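Local atomic coordinates of hypothetical protein DUF871 (Enterococcus faecalis, PDB entry 2P0O), a protein that is of unknown function but probably a 6-phospho-N-acetylmuramidase, cleaving the glycosidic bond next to MurNAc 6-phosphate in cell-wall fragments. Residues 146-157 against 188-199. Numbering follows the deposited sequence.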
ATOM      1  N   ASN A 146     -10.110  -0.593 -10.337  1.00 55.61           N
ATOM      2  CA  ASN A 146      -9.460  -1.639 -11.051  1.00 56.20           C
ATOM      3  C   ASN A 146      -7.964  -1.534 -10.915  1.00 56.29           C
ATOM      4  O   ASN A 146      -7.459  -0.545 -10.360  1.00 56.74           O
ATOM      5  CB  ASN A 146      -9.836  -1.509 -12.513  1.00 56.86           C
ATOM      6  CG  ASN A 146     -11.312  -1.767 -12.755  1.00 59.43           C
ATOM      7  OD1 ASN A 146     -11.933  -2.573 -12.070  1.00 61.57           O
ATOM      8  ND2 ASN A 146     -11.866  -1.119 -13.783  1.00 64.60           N
ATOM      9  N   TYR A 147      -7.254  -2.549 -11.419  1.00 55.57           N
ATOM     10  CA  TYR A 147      -5.798  -2.441 -11.633  1.00 55.31           C
ATOM     11  C   TYR A 147      -5.442  -2.583 -13.097  1.00 54.50           C
ATOM     12  O   TYR A 147      -6.281  -2.956 -13.919  1.00 53.90           O
ATOM     13  CB  TYR A 147      -4.996  -3.422 -10.771  1.00 55.96           C
ATOM     14  CG  TYR A 147      -5.456  -4.856 -10.860  1.00 58.10           C
ATOM     15  CD1 TYR A 147      -5.238  -5.598 -12.013  1.00 57.53           C
ATOM     16  CD2 TYR A 147      -6.091  -5.468  -9.787  1.00 56.45           C
ATOM     17  CE1 TYR A 147      -5.658  -6.931 -12.121  1.00 60.53           C
ATOM     18  CE2 TYR A 147      -6.521  -6.798  -9.877  1.00 60.69           C
ATOM     19  CZ  TYR A 147      -6.282  -7.520 -11.042  1.00 61.17           C
ATOM     20  OH  TYR A 147      -6.673  -8.827 -11.154  1.00 63.62           O
ATOM     21  N   TYR A 148      -4.200  -2.264 -13.438  1.00 53.75           N
ATOM     22  CA  TYR A 148      -3.861  -2.058 -14.844  1.00 52.72           C
ATOM     23  C   TYR A 148      -2.577  -2.757 -15.174  1.00 53.11           C
ATOM     24  O   TYR A 148      -1.512  -2.184 -14.953  1.00 53.99           O
ATOM     25  CB  TYR A 148      -3.808  -0.547 -15.152  1.00 52.87           C
ATOM     26  CG  TYR A 148      -5.141   0.088 -14.887  1.00 52.67           C
ATOM     27  CD1 TYR A 148      -6.164   0.078 -15.864  1.00 54.74           C
ATOM     28  CD2 TYR A 148      -5.434   0.611 -13.651  1.00 53.48           C
ATOM     29  CE1 TYR A 148      -7.430   0.621 -15.581  1.00 51.17           C
ATOM     30  CE2 TYR A 148      -6.685   1.145 -13.368  1.00 50.94           C
ATOM     31  CZ  TYR A 148      -7.671   1.129 -14.314  1.00 51.72           C
ATOM     32  OH  TYR A 148      -8.889   1.691 -13.995  1.00 51.22           O
ATOM     33  N   PRO A 149      -2.667  -4.002 -15.725  1.00 52.62           N
ATOM     34  CA  PRO A 149      -1.481  -4.764 -16.143  1.00 51.71           C
ATOM     35  C   PRO A 149      -0.649  -4.073 -17.220  1.00 51.71           C
ATOM     36  O   PRO A 149       0.574  -4.183 -17.198  1.00 50.65           O
ATOM     37  CB  PRO A 149      -2.063  -6.072 -16.728  1.00 51.72           C
ATOM     38  CG  PRO A 149      -3.445  -6.204 -16.158  1.00 51.91           C
ATOM     39  CD  PRO A 149      -3.915  -4.728 -16.048  1.00 52.66           C
ATOM     40  N   ARG A 150      -1.292  -3.391 -18.174  1.00 51.32           N
ATOM     41  CA  ARG A 150      -0.543  -2.817 -19.268  1.00 50.68           C
ATOM     42  C   ARG A 150       0.027  -1.458 -18.865  1.00 51.44           C
ATOM     43  O   ARG A 150      -0.735  -0.542 -18.535  1.00 51.55           O
ATOM     44  CB  ARG A 150      -1.385  -2.684 -20.550  1.00 50.32           C
ATOM     45  CG  ARG A 150      -0.544  -2.217 -21.798  1.00 48.94           C
ATOM     46  CD  ARG A 150      -1.439  -1.891 -22.960  1.00 50.52           C
ATOM     47  NE  ARG A 150      -0.854  -1.296 -24.195  1.00 48.06           N
ATOM     48  CZ  ARG A 150      -0.303  -0.082 -24.285  1.00 49.32           C
ATOM     49  NH1 ARG A 150       0.125   0.368 -25.471  1.00 47.94           N
ATOM     50  NH2 ARG A 150      -0.163   0.690 -23.200  1.00 47.49           N
ATOM     51  N   PRO A 151       1.366  -1.299 -18.937  1.00 51.69           N
ATOM     52  CA  PRO A 151       1.994   0.002 -18.656  1.00 51.21           C
ATOM     53  C   PRO A 151       1.283   1.124 -19.409  1.00 50.61           C
ATOM     54  O   PRO A 151       0.865   0.921 -20.575  1.00 50.92           O
ATOM     55  CB  PRO A 151       3.420  -0.195 -19.226  1.00 51.22           C
ATOM     56  CG  PRO A 151       3.693  -1.635 -18.828  1.00 51.27           C
ATOM     57  CD  PRO A 151       2.386  -2.302 -19.295  1.00 51.64           C
ATOM     58  N   GLU A 152       1.141   2.285 -18.761  1.00 49.66           N
ATOM     59  CA  GLU A 152       0.621   3.505 -19.408  1.00 48.69           C
ATOM     60  C   GLU A 152      -0.891   3.577 -19.434  1.00 48.77           C
ATOM     61  O   GLU A 152      -1.439   4.520 -19.985  1.00 49.51           O
ATOM     62  CB  GLU A 152       1.198   3.705 -20.809  1.00 49.46           C
ATOM     63  CG  GLU A 152       2.722   3.804 -20.826  1.00 50.31           C
ATOM     64  CD  GLU A 152       3.324   3.508 -22.169  1.00 53.63           C
ATOM     65  OE1 GLU A 152       2.622   2.979 -23.068  1.00 54.68           O
ATOM     66  OE2 GLU A 152       4.527   3.827 -22.343  1.00 58.87           O
ATOM     67  N   THR A 153      -1.575   2.643 -18.768  1.00 48.59           N
ATOM     68  CA  THR A 153      -3.033   2.610 -18.829  1.00 48.80           C
ATOM     69  C   THR A 153      -3.717   2.882 -17.450  1.00 49.76           C
ATOM     70  O   THR A 153      -4.953   2.963 -17.362  1.00 49.19           O
ATOM     71  CB  THR A 153      -3.542   1.263 -19.430  1.00 48.70           C
ATOM     72  OG1 THR A 153      -3.216   0.192 -18.519  1.00 52.07           O
ATOM     73  CG2 THR A 153      -2.932   0.994 -20.803  1.00 48.81           C
ATOM     74  N   GLY A 154      -2.918   3.043 -16.392  1.00 49.21           N
ATOM     75  CA  GLY A 154      -3.446   3.385 -15.070  1.00 50.48           C
ATOM     76  C   GLY A 154      -4.039   4.794 -15.059  1.00 51.39           C
ATOM     77  O   GLY A 154      -3.728   5.648 -15.927  1.00 49.28           O
ATOM     78  N   ILE A 155      -4.895   5.023 -14.061  1.00 50.95           N
ATOM     79  CA  ILE A 155      -5.639   6.253 -13.966  1.00 52.32           C
ATOM     80  C   ILE A 155      -4.763   7.341 -13.375  1.00 52.52           C
ATOM     81  O   ILE A 155      -3.716   7.055 -12.788  1.00 52.34           O
ATOM     82  CB  ILE A 155      -6.922   6.059 -13.124  1.00 52.83           C
ATOM     83  CG1 ILE A 155      -6.594   5.900 -11.645  1.00 54.28           C
ATOM     84  CG2 ILE A 155      -7.703   4.815 -13.619  1.00 54.17           C
ATOM     85  CD1 ILE A 155      -7.875   5.584 -10.774  1.00 58.68           C
ATOM     86  N   GLY A 156      -5.191   8.587 -13.575  1.00 53.67           N
ATOM     87  CA  GLY A 156      -4.477   9.765 -13.088  1.00 54.47           C
ATOM     88  C   GLY A 156      -5.010  10.234 -11.757  1.00 55.12           C
ATOM     89  O   GLY A 156      -6.139   9.894 -11.368  1.00 54.39           O
ATOM     90  N   THR A 157      -4.198  11.019 -11.046  1.00 56.59           N
ATOM     91  CA  THR A 157      -4.533  11.426  -9.665  1.00 57.64           C
ATOM     92  C   THR A 157      -5.823  12.252  -9.591  1.00 57.55           C
ATOM     93  O   THR A 157      -6.651  12.067  -8.683  1.00 56.60           O
ATOM     94  CB  THR A 157      -3.342  12.179  -9.030  1.00 58.33           C
ATOM     95  OG1 THR A 157      -2.268  11.250  -8.839  1.00 61.97           O
ATOM     96  CG2 THR A 157      -3.726  12.806  -7.665  1.00 58.86           C
ATOM     97  N   ILE A 188       2.426  -9.674 -18.460  1.00 58.36           N
ATOM     98  CA  ILE A 188       3.299  -8.517 -18.671  1.00 56.75           C
ATOM     99  C   ILE A 188       4.318  -8.300 -17.554  1.00 56.04           C
ATOM    100  O   ILE A 188       5.402  -7.824 -17.831  1.00 56.08           O
ATOM    101  CB  ILE A 188       2.511  -7.189 -18.971  1.00 57.65           C
ATOM    102  CG1 ILE A 188       1.408  -7.396 -20.033  1.00 57.13           C
ATOM    103  CG2 ILE A 188       3.480  -6.038 -19.380  1.00 55.36           C
ATOM    104  CD1 ILE A 188       1.873  -8.055 -21.340  1.00 58.65           C
ATOM    105  N   PHE A 189       3.991  -8.658 -16.305  1.00 55.04           N
ATOM    106  CA  PHE A 189       4.950  -8.551 -15.174  1.00 54.66           C
ATOM    107  C   PHE A 189       5.416  -7.126 -14.875  1.00 54.82           C
ATOM    108  O   PHE A 189       6.539  -6.911 -14.394  1.00 55.79           O
ATOM    109  CB  PHE A 189       6.173  -9.477 -15.371  1.00 55.04           C
ATOM    110  CG  PHE A 189       5.806 -10.917 -15.566  1.00 55.94           C
ATOM    111  CD1 PHE A 189       5.520 -11.728 -14.471  1.00 56.46           C
ATOM    112  CD2 PHE A 189       5.732 -11.462 -16.843  1.00 57.66           C
ATOM    113  CE1 PHE A 189       5.164 -13.060 -14.648  1.00 57.21           C
ATOM    114  CE2 PHE A 189       5.383 -12.799 -17.039  1.00 58.31           C
ATOM    115  CZ  PHE A 189       5.102 -13.600 -15.930  1.00 58.81           C
ATOM    116  N   ALA A 190       4.554  -6.157 -15.166  1.00 53.81           N
ATOM    117  CA  ALA A 190       4.854  -4.767 -14.953  1.00 53.81           C
ATOM    118  C   ALA A 190       4.116  -4.223 -13.722  1.00 53.75           C
ATOM    119  O   ALA A 190       4.072  -2.990 -13.518  1.00 55.00           O
ATOM    120  CB  ALA A 190       4.458  -3.973 -16.169  1.00 53.06           C
ATOM    121  N   GLY A 191       3.523  -5.108 -12.933  1.00 52.67           N
ATOM    122  CA  GLY A 191       2.853  -4.686 -11.678  1.00 52.47           C
ATOM    123  C   GLY A 191       1.389  -4.400 -11.945  1.00 52.66           C
ATOM    124  O   GLY A 191       1.010  -4.175 -13.081  1.00 52.82           O
ATOM    125  N   LEU A 192       0.563  -4.421 -10.904  1.00 53.98           N
ATOM    126  CA  LEU A 192      -0.874  -4.159 -11.010  1.00 53.66           C
ATOM    127  C   LEU A 192      -1.252  -2.948 -10.186  1.00 54.92           C
ATOM    128  O   LEU A 192      -1.920  -3.063  -9.137  1.00 54.19           O
ATOM    129  CB  LEU A 192      -1.687  -5.381 -10.549  1.00 54.88           C
ATOM    130  CG  LEU A 192      -1.416  -6.711 -11.298  1.00 54.26           C
ATOM    131  CD1 LEU A 192      -2.315  -7.851 -10.819  1.00 55.69           C
ATOM    132  CD2 LEU A 192      -1.533  -6.593 -12.799  1.00 54.98           C
ATOM    133  N   PRO A 193      -0.853  -1.764 -10.664  1.00 55.24           N
ATOM    134  CA  PRO A 193      -1.258  -0.585  -9.940  1.00 55.02           C
ATOM    135  C   PRO A 193      -2.660  -0.157 -10.363  1.00 54.72           C
ATOM    136  O   PRO A 193      -3.124  -0.514 -11.440  1.00 55.72           O
ATOM    137  CB  PRO A 193      -0.248   0.464 -10.423  1.00 55.20           C
ATOM    138  CG  PRO A 193      -0.030   0.083 -11.872  1.00 56.48           C
ATOM    139  CD  PRO A 193      -0.082  -1.435 -11.890  1.00 54.48           C
ATOM    140  N   THR A 194      -3.316   0.624  -9.524  1.00 53.88           N
ATOM    141  CA  THR A 194      -4.433   1.452  -9.949  1.00 52.39           C
ATOM    142  C   THR A 194      -3.940   2.756 -10.601  1.00 51.84           C
ATOM    143  O   THR A 194      -4.404   3.103 -11.669  1.00 51.71           O
ATOM    144  CB  THR A 194      -5.352   1.768  -8.744  1.00 52.25           C
ATOM    145  OG1 THR A 194      -5.963   0.562  -8.294  1.00 50.44           O
ATOM    146  CG2 THR A 194      -6.430   2.764  -9.097  1.00 51.22           C
ATOM    147  N   LEU A 195      -3.056   3.491  -9.933  1.00 50.94           N
ATOM    148  CA  LEU A 195      -2.614   4.786 -10.414  1.00 51.88           C
ATOM    149  C   LEU A 195      -1.345   4.578 -11.192  1.00 51.95           C
ATOM    150  O   LEU A 195      -0.431   3.897 -10.720  1.00 51.21           O
ATOM    151  CB  LEU A 195      -2.343   5.753  -9.262  1.00 51.67           C
ATOM    152  CG  LEU A 195      -3.612   6.298  -8.552  1.00 52.95           C
ATOM    153  CD1 LEU A 195      -3.357   6.476  -7.081  1.00 53.01           C
ATOM    154  CD2 LEU A 195      -4.091   7.600  -9.125  1.00 51.24           C
ATOM    155  N   GLU A 196      -1.291   5.143 -12.386  1.00 52.19           N
ATOM    156  CA  GLU A 196      -0.101   4.956 -13.231  1.00 52.41           C
ATOM    157  C   GLU A 196       1.172   5.496 -12.568  1.00 53.01           C
ATOM    158  O   GLU A 196       2.242   4.989 -12.839  1.00 53.14           O
ATOM    159  CB  GLU A 196      -0.279   5.605 -14.599  1.00 51.97           C
ATOM    160  CG  GLU A 196       0.739   5.104 -15.700  1.00 53.07           C
ATOM    161  CD  GLU A 196       0.798   3.579 -15.821  1.00 54.93           C
ATOM    162  OE1 GLU A 196      -0.223   2.876 -15.542  1.00 54.86           O
ATOM    163  OE2 GLU A 196       1.879   3.069 -16.167  1.00 50.94           O
ATOM    164  N   LYS A 197       1.068   6.560 -11.760  1.00 52.51           N
ATOM    165  CA  LYS A 197       2.265   7.097 -11.100  1.00 53.41           C
ATOM    166  C   LYS A 197       2.907   6.079 -10.140  1.00 53.12           C
ATOM    167  O   LYS A 197       4.032   6.259  -9.700  1.00 54.20           O
ATOM    168  CB  LYS A 197       1.938   8.406 -10.363  1.00 52.91           C
ATOM    169  CG  LYS A 197       1.011   8.175  -9.156  1.00 53.10           C
ATOM    170  CD  LYS A 197       0.852   9.482  -8.322  1.00 56.40           C
ATOM    171  CE  LYS A 197      -0.189   9.232  -7.228  1.00 56.50           C
ATOM    172  NZ  LYS A 197      -0.457  10.432  -6.422  1.00 58.47           N
ATOM    173  N   HIS A 198       2.200   5.005  -9.808  1.00 53.20           N
ATOM    174  CA  HIS A 198       2.772   3.989  -8.952  1.00 52.83           C
ATOM    175  C   HIS A 198       3.506   2.888  -9.693  1.00 54.24           C
ATOM    176  O   HIS A 198       4.053   1.991  -9.069  1.00 54.25           O
ATOM    177  CB  HIS A 198       1.707   3.411  -8.042  1.00 52.96           C
ATOM    178  CG  HIS A 198       1.261   4.377  -6.983  1.00 51.99           C
ATOM    179  ND1 HIS A 198       0.047   4.279  -6.346  1.00 53.72           N
ATOM    180  CD2 HIS A 198       1.875   5.466  -6.459  1.00 51.28           C
ATOM    181  CE1 HIS A 198      -0.070   5.261  -5.467  1.00 53.00           C
ATOM    182  NE2 HIS A 198       1.022   6.002  -5.527  1.00 53.09           N
ATOM    183  N   ARG A 199       3.521   2.977 -11.025  1.00 54.43           N
ATOM    184  CA  ARG A 199       4.112   1.949 -11.862  1.00 54.96           C
ATOM    185  C   ARG A 199       5.595   1.830 -11.537  1.00 54.37           C
ATOM    186  O   ARG A 199       6.346   2.798 -11.658  1.00 53.30           O
ATOM    187  CB  ARG A 199       3.900   2.287 -13.357  1.00 54.89           C
ATOM    188  CG  ARG A 199       4.617   1.334 -14.363  1.00 56.25           C
ATOM    189  CD  ARG A 199       3.762   0.138 -14.739  1.00 55.18           C
ATOM    190  NE  ARG A 199       2.386   0.493 -15.094  1.00 52.26           N
ATOM    191  CZ  ARG A 199       1.356  -0.352 -15.056  1.00 51.38           C
ATOM    192  NH1 ARG A 199       1.528  -1.623 -14.690  1.00 46.90           N
ATOM    193  NH2 ARG A 199       0.158   0.081 -15.434  1.00 52.47           N
TER
HETATM  194  O   HOH W   1       1.601  -6.095 -15.451  1.00 44.37           O
HETATM  195  O   HOH W   2      -1.278   8.274 -11.692  1.00 33.27           O
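Y148 O is held end-on by both terminal nitrogens of R199, NH1 and NH2, 3.1 and 2.9 Å away. A turn about the CB-CG bond of R199 (chi2 89°) helps bring its guanidinium there and side-on against the E196 carboxylate, NE to OE2 nearly straight at 172° and NH2 to the syn lone pair of OE1. The carboxylate also takes two backbone amides: E152 N reaches OE2 (2.8 Å) from above its plane, on the face opposite NE, and G154 N meets OE1 (2.8 Å) on the anti side. P151 CA lies over one guanidinium face, toward its rim; P193 CG, from R199's own loop, lies over the centre of the other.

Backbone bonds continue the join: I155 N to T194 O and E196 N to I155 O make the single beta bridge between I155 and L195. It joins the loops that follow strands 141-144 and 173-178, neighbours in the eight-stranded TIM barrel, at the C-terminal end of its parallel sheet. T194 OG1 donates to N146 O (2.8 Å) and is also hydrogen-bonded to F177 N.

Apolar contacts flank the polar centre. L192 CD1 sits over one face of the Y147 ring, 3.9 Å from its centroid, a CH-pi contact; P151 CG rests on A190 CB (3.6 Å), and I155 CD1 on T194 CG2.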